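Local coordinates for glucose-resistance amylase regulator (Weissella paramesenteroides ATCC 33313, PDB 4RK6), which probably regulates transcription as a DNA-binding repressor of the LacI family and binds glucose, at residues I221-G226 with L237-Q242; N168-Y172 with T196-Q202. All coordinates share one frame. Residue numbers count along the deposited sequence, not the author numbering.

Overall arrangement
The chain first builds the strands of one half of the molecule, from 12-18 to 104-108, and then enters the half that holds both contacts. Contact 2 (168-172 with 196-202) closes a loop containing strand 192-195 and most of helix 172-182, bringing together the N-terminal ends of two helices. Contact 1 (221-226 with 237-242) opens only after contact 2 has closed, so the two are in series and neither nest nor cross. It pairs strands 220-223 and 238-241, which are connected through the short helix 229-232. Asp-198 of contact 2 joins them: its OD1 lies 2.7 Å from Thr-223 OG1 and 3.0 Å from Gly-226 N, both probable hydrogen bonds. Each contact also touches the glucose.

Contact 1 of 2, residues I221-G226 with L237-Q242; sequences IVTIDG and LTTVKQ. With GLC (alpha-D-glucopyranose), chain C.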
ATOM      1  N   ILE A 221      -2.005 -22.461   3.681  1.00 20.14           N
ATOM      2  CA  ILE A 221      -2.481 -21.303   2.947  1.00 17.31           C
ATOM      3  C   ILE A 221      -1.597 -21.073   1.735  1.00 22.29           C
ATOM      4  O   ILE A 221      -0.363 -21.150   1.841  1.00 21.99           O
ATOM      5  CB  ILE A 221      -2.486 -20.006   3.810  1.00 21.28           C
ATOM      6  CG1 ILE A 221      -3.348 -20.145   5.057  1.00 19.71           C
ATOM      7  CG2 ILE A 221      -2.976 -18.800   3.008  1.00 21.14           C
ATOM      8  CD1 ILE A 221      -3.112 -19.003   6.033  1.00 21.55           C
ATOM      9  N   VAL A 222      -2.236 -20.782   0.604  1.00 22.59           N
ATOM     10  CA  VAL A 222      -1.555 -20.233  -0.569  1.00 19.87           C
ATOM     11  C   VAL A 222      -2.291 -18.963  -0.974  1.00 21.36           C
ATOM     12  O   VAL A 222      -3.522 -18.950  -1.056  1.00 20.87           O
ATOM     13  CB  VAL A 222      -1.493 -21.207  -1.764  1.00 20.05           C
ATOM     14  CG1 VAL A 222      -0.802 -20.537  -2.949  1.00 21.62           C
ATOM     15  CG2 VAL A 222      -0.778 -22.493  -1.396  1.00 22.24           C
ATOM     16  N   THR A 223      -1.555 -17.882  -1.215  1.00 17.45           N
ATOM     17  CA  THR A 223      -2.176 -16.628  -1.669  1.00 16.80           C
ATOM     18  C   THR A 223      -1.909 -16.340  -3.141  1.00 21.76           C
ATOM     19  O   THR A 223      -1.003 -16.910  -3.738  1.00 21.48           O
ATOM     20  CB  THR A 223      -1.719 -15.377  -0.886  1.00 20.76           C
ATOM     21  OG1 THR A 223      -0.424 -14.963  -1.336  1.00 20.46           O
ATOM     22  CG2 THR A 223      -1.697 -15.613   0.584  1.00 20.22           C
ATOM     23  N   ILE A 224      -2.715 -15.451  -3.694  1.00 18.51           N
ATOM     24  CA  ILE A 224      -2.509 -14.928  -5.037  1.00 18.81           C
ATOM     25  C   ILE A 224      -2.088 -13.478  -4.954  1.00 22.54           C
ATOM     26  O   ILE A 224      -2.766 -12.676  -4.329  1.00 21.72           O
ATOM     27  CB  ILE A 224      -3.779 -15.040  -5.885  1.00 22.59           C
ATOM     28  CG1 ILE A 224      -4.071 -16.510  -6.132  1.00 24.75           C
ATOM     29  CG2 ILE A 224      -3.581 -14.269  -7.199  1.00 27.56           C
ATOM     30  CD1 ILE A 224      -5.455 -16.788  -6.676  1.00 27.70           C
ATOM     31  N   ASP A 225      -0.935 -13.183  -5.580  1.00 19.99           N
ATOM     32  CA  ASP A 225      -0.394 -11.858  -5.891  1.00 18.15           C
ATOM     33  C   ASP A 225       1.119 -11.844  -5.613  1.00 23.56           C
ATOM     34  O   ASP A 225       1.904 -11.420  -6.447  1.00 24.33           O
ATOM     35  CB  ASP A 225      -1.037 -10.676  -5.155  1.00 23.95           C
ATOM     36  CG  ASP A 225      -2.385 -10.285  -5.726  1.00 21.56           C
ATOM     37  OD1 ASP A 225      -2.773 -10.832  -6.786  1.00 24.55           O
ATOM     38  OD2 ASP A 225      -3.079  -9.467  -5.076  1.00 24.39           O
ATOM     39  N   GLY A 226       1.509 -12.252  -4.415  1.00 20.37           N
ATOM     40  CA  GLY A 226       2.908 -12.368  -4.061  1.00 20.43           C
ATOM     41  C   GLY A 226       3.617 -11.062  -3.769  1.00 24.19           C
ATOM     42  O   GLY A 226       4.823 -10.960  -3.992  1.00 23.81           O
ATOM     43  N   LEU A 237       4.338 -16.531   3.482  1.00 18.88           N
ATOM     44  CA  LEU A 237       3.259 -17.132   2.694  1.00 16.32           C
ATOM     45  C   LEU A 237       3.717 -17.644   1.348  1.00 20.70           C
ATOM     46  O   LEU A 237       4.324 -16.921   0.552  1.00 19.21           O
ATOM     47  CB  LEU A 237       2.117 -16.128   2.503  1.00 20.19           C
ATOM     48  CG  LEU A 237       1.269 -15.896   3.739  1.00 19.81           C
ATOM     49  CD1 LEU A 237       0.593 -14.531   3.673  1.00 20.32           C
ATOM     50  CD2 LEU A 237       0.239 -17.027   3.903  1.00 20.72           C
ATOM     51  N   THR A 238       3.392 -18.907   1.118  1.00 18.81           N
ATOM     52  CA  THR A 238       3.451 -19.520  -0.211  1.00 18.99           C
ATOM     53  C   THR A 238       2.447 -18.768  -1.077  1.00 19.71           C
ATOM     54  O   THR A 238       1.326 -18.431  -0.627  1.00 18.91           O
ATOM     55  CB  THR A 238       3.143 -21.007  -0.094  1.00 21.09           C
ATOM     56  OG1 THR A 238       4.197 -21.620   0.670  1.00 19.61           O
ATOM     57  CG2 THR A 238       3.066 -21.685  -1.457  1.00 19.24           C
ATOM     58  N   THR A 239       2.854 -18.436  -2.303  1.00 17.95           N
ATOM     59  CA  THR A 239       2.088 -17.494  -3.091  1.00 18.39           C
ATOM     60  C   THR A 239       2.296 -17.710  -4.603  1.00 24.71           C
ATOM     61  O   THR A 239       3.379 -18.147  -5.036  1.00 21.22           O
ATOM     62  CB  THR A 239       2.458 -16.047  -2.690  1.00 20.11           C
ATOM     63  OG1 THR A 239       1.544 -15.124  -3.276  1.00 21.29           O
ATOM     64  CG2 THR A 239       3.903 -15.676  -3.100  1.00 21.00           C
ATOM     65  N   VAL A 240       1.259 -17.423  -5.391  1.00 23.73           N
ATOM     66  CA  VAL A 240       1.434 -17.214  -6.839  1.00 23.18           C
ATOM     67  C   VAL A 240       1.777 -15.762  -7.059  1.00 21.13           C
ATOM     68  O   VAL A 240       0.950 -14.847  -6.874  1.00 23.82           O
ATOM     69  CB  VAL A 240       0.208 -17.623  -7.689  1.00 25.24           C
ATOM     70  CG1 VAL A 240       0.369 -17.174  -9.151  1.00 28.31           C
ATOM     71  CG2 VAL A 240       0.022 -19.122  -7.621  1.00 27.84           C
ATOM     72  N   LYS A 241       3.016 -15.529  -7.458  1.00 19.45           N
ATOM     73  CA  LYS A 241       3.485 -14.188  -7.699  1.00 20.55           C
ATOM     74  C   LYS A 241       3.139 -13.729  -9.108  1.00 20.87           C
ATOM     75  O   LYS A 241       3.565 -14.348 -10.081  1.00 24.12           O
ATOM     76  CB  LYS A 241       4.990 -14.090  -7.516  1.00 26.09           C
ATOM     77  CG  LYS A 241       5.461 -12.637  -7.484  1.00 26.23           C
ATOM     78  CD  LYS A 241       6.945 -12.564  -7.159  1.00 50.27           C
ATOM     79  CE  LYS A 241       7.324 -11.274  -6.457  1.00 43.75           C
ATOM     80  NZ  LYS A 241       7.112 -10.112  -7.334  1.00 46.89           N
ATOM     81  N   GLN A 242       2.375 -12.656  -9.201  1.00 21.68           N
ATOM     82  CA  GLN A 242       2.123 -12.006 -10.500  1.00 22.24           C
ATOM     83  C   GLN A 242       3.233 -11.017 -10.798  1.00 25.90           C
ATOM     84  O   GLN A 242       3.777 -10.362  -9.896  1.00 25.37           O
ATOM     85  CB  GLN A 242       0.799 -11.257 -10.490  1.00 23.11           C
ATOM     86  CG  GLN A 242      -0.393 -12.134 -10.140  1.00 25.37           C
ATOM     87  CD  GLN A 242      -1.700 -11.522 -10.632  1.00 25.57           C
ATOM     88  OE1 GLN A 242      -1.847 -11.233 -11.815  1.00 24.99           O
ATOM     89  NE2 GLN A 242      -2.616 -11.261  -9.720  1.00 24.27           N
TER
HETATM   90  C1  GLC C 401      -7.555  -7.495  -8.706  1.00 48.41           C
HETATM   91  C2  GLC C 401      -6.678  -8.083  -9.811  1.00 29.09           C
HETATM   92  C3  GLC C 401      -6.172  -9.475  -9.494  1.00 25.54           C
HETATM   93  C4  GLC C 401      -5.619  -9.508  -8.066  1.00 19.81           C
HETATM   94  C5  GLC C 401      -6.757  -9.137  -7.114  1.00 28.21           C
HETATM   95  C6  GLC C 401      -6.296  -9.120  -5.659  1.00 23.10           C
HETATM   96  O1  GLC C 401      -8.818  -8.006  -8.885  1.00 33.22           O
HETATM   97  O2  GLC C 401      -7.402  -8.164 -11.038  1.00 30.58           O
HETATM   98  O3  GLC C 401      -5.143  -9.734 -10.443  1.00 25.92           O
HETATM   99  O4  GLC C 401      -5.081 -10.767  -7.793  1.00 22.26           O
HETATM  100  O5  GLC C 401      -7.208  -7.833  -7.375  1.00 30.84           O
HETATM  101  O6  GLC C 401      -5.293  -8.175  -5.458  1.00 26.12           O
HETATM  102  O   HOH W   1       3.902  -9.509  -7.224  1.00 28.92           O
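Leu-237 opens the second segment with apolar contacts: its CD2 lies 3.8 Å from Ile-221 CG2, and its CD1 4.0 Å from Thr-223 CG2. At Thr-238 the carbonyl O accepts Thr-223 N at 3.0 Å (angle 166°), which begins the parallel ladder; the strand axes approach to 4.6 Å at 20°. Thr-239 stands opposite Thr-223, their CA atoms 4.6 Å apart. Its OG1 lies 2.8 Å from Thr-223 OG1 and 3.1 Å from Thr-223 O, two acceptors within reach of one proton, while Thr-223 OG1 is also hydrogen-bonded to Asp-198 OD1. Val-240 pairs twice: its N donates to Thr-223 O (2.8 Å), and its O accepts Asp-225 N (2.8 Å).

Beside Lys-241 the segment 221-226 has turned its corner at Ile-224. An ideal CB on Gly-226 would sit 2.7 Å from Lys-241 CA, a clash, and phi of 76° also suits glycine. Lys-241 NZ donates to a water at 3.3 Å, which lies 2.9 Å from Asp-225 O. Gln-242 N completes the ladder on Asp-225 O (3.1 Å). Its side chain enters the sugar site: NE2 donates to Asp-225 OD1 (3.0 Å) and to glucose O3 (3.0 Å, 175°), while OE1 is hydrogen-bonded to Ser-108 OG. Asp-225 receives glucose O4 on OD1 (2.5 Å) and O6 on OD2 (2.6 Å). Residues at the C-terminal ends of the two strands of this beta-alpha-beta unit thus bind the sugar.

Helix 110-123 packs on the Val-222, Ile-224 and Val-240 face, helices 198-210 and 229-232 on the Thr-223 and Thr-239 face, with strands 192-195 and 267-275 flanking the pair.

Contact 2 of 2, residues N168-Y172 with T196-Q202; sequences NDHSY and TADMVGQ. With GLC (alpha-D-glucopyranose), chain C.
One wall of the glucose pocket forms where the loop before helix 172-182 meets the start of helix 198-210. His-170, Thr-196 and Ala-197 supply the sugar-facing part. His-170 (phi/psi -97/24°, chi1 m, chi2 -66°) brings ND1 to 2.7 Å from Thr-196 OG1 (chi1 p), a hydrogen bond in which either could be the donor, near the plane of the ring. With the imidazole held this way, glucose C5 lies over one face, 3.8 Å from His-170 NE2; Ala-197 CB is 3.7 Å from glucose C6 and 3.6 Å from His-170 CB.

Two helix starts are set side by side. Ala-197, extended at -151/157°, is the N-cap of the 198-210 helix. Ser-171 (-85/159°, chi1 p) is the N-cap of the other, its side chain capping Thr-174 N. An Asx turn leads into it: Asp-169 OD1 accepts Ser-171 N at 3.0 Å and Ser-171 OG at 2.7 Å, and is also hydrogen-bonded to Thr-174 OG1.

In register, the CA atoms of His-170 and Ala-197 are 5.5 Å apart, those of Tyr-172 and Val-200 4.7 Å. Val-200 (chi1 t) places CG2 3.5 Å from His-170 O and 3.6 Å from Ser-171 O. Tyr-172 CA makes a CA-H...O contact with Met-199 O (3.5 Å, 158°), and its CB lies 4.3 Å from SE of that selenomethionine. The ring (chi1 t) puts CE1 4.0 Å from Gln-202 CG, and its OH is hydrogen-bonded to Asn-206 ND2.

Strand 129-132 packs against Thr-196 and Val-200, helix 229-232 flanks Met-199, and Arg-234, Gln-228 and Ile-232 of the second subunit pack on Tyr-172, Met-199 and Gln-202 respectively.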
ATOM      1  N   ASN A 168     -16.612 -11.889   0.268  1.00 23.36           N
ATOM      2  CA  ASN A 168     -17.043 -10.907  -0.740  1.00 25.56           C
ATOM      3  C   ASN A 168     -15.973  -9.936  -1.208  1.00 27.15           C
ATOM      4  O   ASN A 168     -16.254  -9.095  -2.054  1.00 27.86           O
ATOM      5  CB  ASN A 168     -18.186 -10.080  -0.164  1.00 26.33           C
ATOM      6  CG  ASN A 168     -19.386 -10.928   0.148  1.00 43.16           C
ATOM      7  OD1 ASN A 168     -19.772 -11.757  -0.663  1.00 33.45           O
ATOM      8  ND2 ASN A 168     -19.960 -10.758   1.336  1.00 37.68           N
ATOM      9  N   ASP A 169     -14.764 -10.013  -0.650  1.00 25.40           N
ATOM     10  CA  ASP A 169     -13.733  -9.062  -1.051  1.00 21.75           C
ATOM     11  C   ASP A 169     -12.350  -9.556  -0.651  1.00 20.63           C
ATOM     12  O   ASP A 169     -12.229 -10.601  -0.010  1.00 22.54           O
ATOM     13  CB  ASP A 169     -14.036  -7.663  -0.491  1.00 25.28           C
ATOM     14  CG  ASP A 169     -13.918  -7.565   1.020  1.00 31.05           C
ATOM     15  OD1 ASP A 169     -13.067  -8.232   1.643  1.00 25.65           O
ATOM     16  OD2 ASP A 169     -14.666  -6.739   1.587  1.00 37.74           O
ATOM     17  N   HIS A 170     -11.323  -8.785  -1.020  1.00 22.10           N
ATOM     18  CA  HIS A 170      -9.928  -9.223  -0.869  1.00 21.53           C
ATOM     19  C   HIS A 170      -9.288  -8.681   0.415  1.00 25.21           C
ATOM     20  O   HIS A 170      -8.058  -8.564   0.483  1.00 24.65           O
ATOM     21  CB  HIS A 170      -9.086  -8.686  -2.034  1.00 26.43           C
ATOM     22  CG  HIS A 170      -9.483  -9.198  -3.372  1.00 22.64           C
ATOM     23  ND1 HIS A 170      -9.361 -10.522  -3.734  1.00 24.42           N
ATOM     24  CD2 HIS A 170      -9.941  -8.544  -4.469  1.00 23.55           C
ATOM     25  CE1 HIS A 170      -9.763 -10.674  -4.981  1.00 26.39           C
ATOM     26  NE2 HIS A 170     -10.125  -9.487  -5.447  1.00 25.78           N
ATOM     27  N   SER A 171     -10.096  -8.349   1.421  1.00 22.47           N
ATOM     28  CA  SER A 171      -9.589  -7.688   2.623  1.00 20.71           C
ATOM     29  C   SER A 171      -9.026  -8.644   3.677  1.00 19.70           C
ATOM     30  O   SER A 171      -9.355  -9.817   3.740  1.00 23.41           O
ATOM     31  CB  SER A 171     -10.694  -6.831   3.265  1.00 26.20           C
ATOM     32  OG  SER A 171     -11.698  -7.633   3.887  1.00 25.57           O
ATOM     33  N   TYR A 172      -8.181  -8.079   4.535  1.00 22.12           N
ATOM     34  CA  TYR A 172      -7.728  -8.737   5.748  1.00 20.53           C
ATOM     35  C   TYR A 172      -8.912  -9.268   6.569  1.00 21.92           C
ATOM     36  O   TYR A 172      -8.885 -10.388   7.046  1.00 20.99           O
ATOM     37  CB  TYR A 172      -6.930  -7.740   6.561  1.00 23.29           C
ATOM     38  CG  TYR A 172      -6.550  -8.210   7.948  1.00 20.92           C
ATOM     39  CD1 TYR A 172      -5.382  -8.930   8.159  1.00 20.34           C
ATOM     40  CD2 TYR A 172      -7.335  -7.890   9.055  1.00 23.03           C
ATOM     41  CE1 TYR A 172      -5.017  -9.340   9.436  1.00 21.25           C
ATOM     42  CE2 TYR A 172      -6.987  -8.309  10.333  1.00 25.25           C
ATOM     43  CZ  TYR A 172      -5.825  -9.033  10.520  1.00 20.44           C
ATOM     44  OH  TYR A 172      -5.466  -9.444  11.778  1.00 20.98           O
ATOM     45  N   THR A 196      -7.562 -15.166  -2.074  1.00 20.84           N
ATOM     46  CA  THR A 196      -7.607 -14.469  -3.368  1.00 20.63           C
ATOM     47  C   THR A 196      -6.719 -13.222  -3.422  1.00 19.59           C
ATOM     48  O   THR A 196      -6.529 -12.642  -4.492  1.00 22.38           O
ATOM     49  CB  THR A 196      -9.037 -14.040  -3.784  1.00 22.59           C
ATOM     50  OG1 THR A 196      -9.557 -13.080  -2.851  1.00 22.19           O
ATOM     51  CG2 THR A 196      -9.924 -15.220  -3.879  1.00 20.82           C
ATOM     52  N   ALA A 197      -6.200 -12.806  -2.270  1.00 20.40           N
ATOM     53  CA  ALA A 197      -5.199 -11.738  -2.212  1.00 20.21           C
ATOM     54  C   ALA A 197      -4.326 -11.949  -1.008  1.00 18.27           C
ATOM     55  O   ALA A 197      -4.706 -12.653  -0.068  1.00 20.60           O
ATOM     56  CB  ALA A 197      -5.853 -10.374  -2.168  1.00 22.28           C
ATOM     57  N   ASP A 198      -3.116 -11.391  -1.039  1.00 20.92           N
ATOM     58  CA  ASP A 198      -2.173 -11.593   0.064  1.00 20.46           C
ATOM     59  C   ASP A 198      -2.739 -11.238   1.463  1.00 18.69           C
ATOM     60  O   ASP A 198      -2.513 -11.975   2.432  1.00 20.56           O
ATOM     61  CB  ASP A 198      -0.887 -10.794  -0.149  1.00 19.44           C
ATOM     62  CG  ASP A 198      -0.187 -11.143  -1.460  1.00 22.57           C
ATOM     63  OD1 ASP A 198      -0.249 -12.307  -1.928  1.00 21.04           O
ATOM     64  OD2 ASP A 198       0.434 -10.209  -1.999  1.00 24.51           O
HETATM   65  N   MSE A 199      -3.473 -10.129   1.554  1.00 18.45           N
HETATM   66  CA  MSE A 199      -4.001  -9.645   2.849  1.00 21.56           C
HETATM   67  C   MSE A 199      -5.013 -10.635   3.396  1.00 20.12           C
HETATM   68  O   MSE A 199      -5.118 -10.790   4.593  1.00 20.68           O
HETATM   69  CB  MSE A 199      -4.606  -8.243   2.727  1.00 23.75           C
HETATM   70  CG  MSE A 199      -3.540  -7.186   2.903  1.00 46.98           C
HETATM   71 SE   MSE A 199      -3.026  -7.197   4.801  1.00 34.72          SE
HETATM   72  CE  MSE A 199      -2.095  -5.473   4.607  1.00 58.25           C
ATOM     73  N   VAL A 200      -5.731 -11.345   2.522  1.00 18.41           N
ATOM     74  CA  VAL A 200      -6.650 -12.383   2.980  1.00 19.94           C
ATOM     75  C   VAL A 200      -5.843 -13.440   3.731  1.00 19.19           C
ATOM     76  O   VAL A 200      -6.245 -13.908   4.801  1.00 19.63           O
ATOM     77  CB  VAL A 200      -7.433 -13.012   1.812  1.00 20.06           C
ATOM     78  CG1 VAL A 200      -8.295 -14.178   2.285  1.00 19.46           C
ATOM     79  CG2 VAL A 200      -8.255 -11.964   1.090  1.00 22.10           C
ATOM     80  N   GLY A 201      -4.697 -13.827   3.172  1.00 20.04           N
ATOM     81  CA  GLY A 201      -3.806 -14.785   3.802  1.00 18.34           C
ATOM     82  C   GLY A 201      -3.285 -14.305   5.152  1.00 21.24           C
ATOM     83  O   GLY A 201      -3.206 -15.065   6.110  1.00 19.33           O
ATOM     84  N   GLN A 202      -2.957 -13.021   5.235  1.00 18.12           N
ATOM     85  CA  GLN A 202      -2.522 -12.460   6.502  1.00 19.20           C
ATOM     86  C   GLN A 202      -3.650 -12.536   7.564  1.00 20.76           C
ATOM     87  O   GLN A 202      -3.395 -12.771   8.760  1.00 20.72           O
ATOM     88  CB  GLN A 202      -2.044 -11.039   6.294  1.00 21.05           C
ATOM     89  CG  GLN A 202      -1.582 -10.345   7.543  1.00 23.74           C
ATOM     90  CD  GLN A 202      -0.278 -10.901   8.060  1.00 24.93           C
ATOM     91  OE1 GLN A 202       0.805 -10.527   7.572  1.00 30.30           O
ATOM     92  NE2 GLN A 202      -0.359 -11.792   9.045  1.00 22.71           N
TER
HETATM   93  C1  GLC C 401      -7.555  -7.495  -8.706  1.00 48.41           C
HETATM   94  C2  GLC C 401      -6.678  -8.083  -9.811  1.00 29.09           C
HETATM   95  C3  GLC C 401      -6.172  -9.475  -9.494  1.00 25.54           C
HETATM   96  C4  GLC C 401      -5.619  -9.508  -8.066  1.00 19.81           C
HETATM   97  C5  GLC C 401      -6.757  -9.137  -7.114  1.00 28.21           C
HETATM   98  C6  GLC C 401      -6.296  -9.120  -5.659  1.00 23.10           C
HETATM   99  O1  GLC C 401      -8.818  -8.006  -8.885  1.00 33.22           O
HETATM  100  O2  GLC C 401      -7.402  -8.164 -11.038  1.00 30.58           O
HETATM  101  O3  GLC C 401      -5.143  -9.734 -10.443  1.00 25.92           O
HETATM  102  O4  GLC C 401      -5.081 -10.767  -7.793  1.00 22.26           O
HETATM  103  O5  GLC C 401      -7.208  -7.833  -7.375  1.00 30.84           O
HETATM  104  O6  GLC C 401      -5.293  -8.175  -5.458  1.00 26.12           O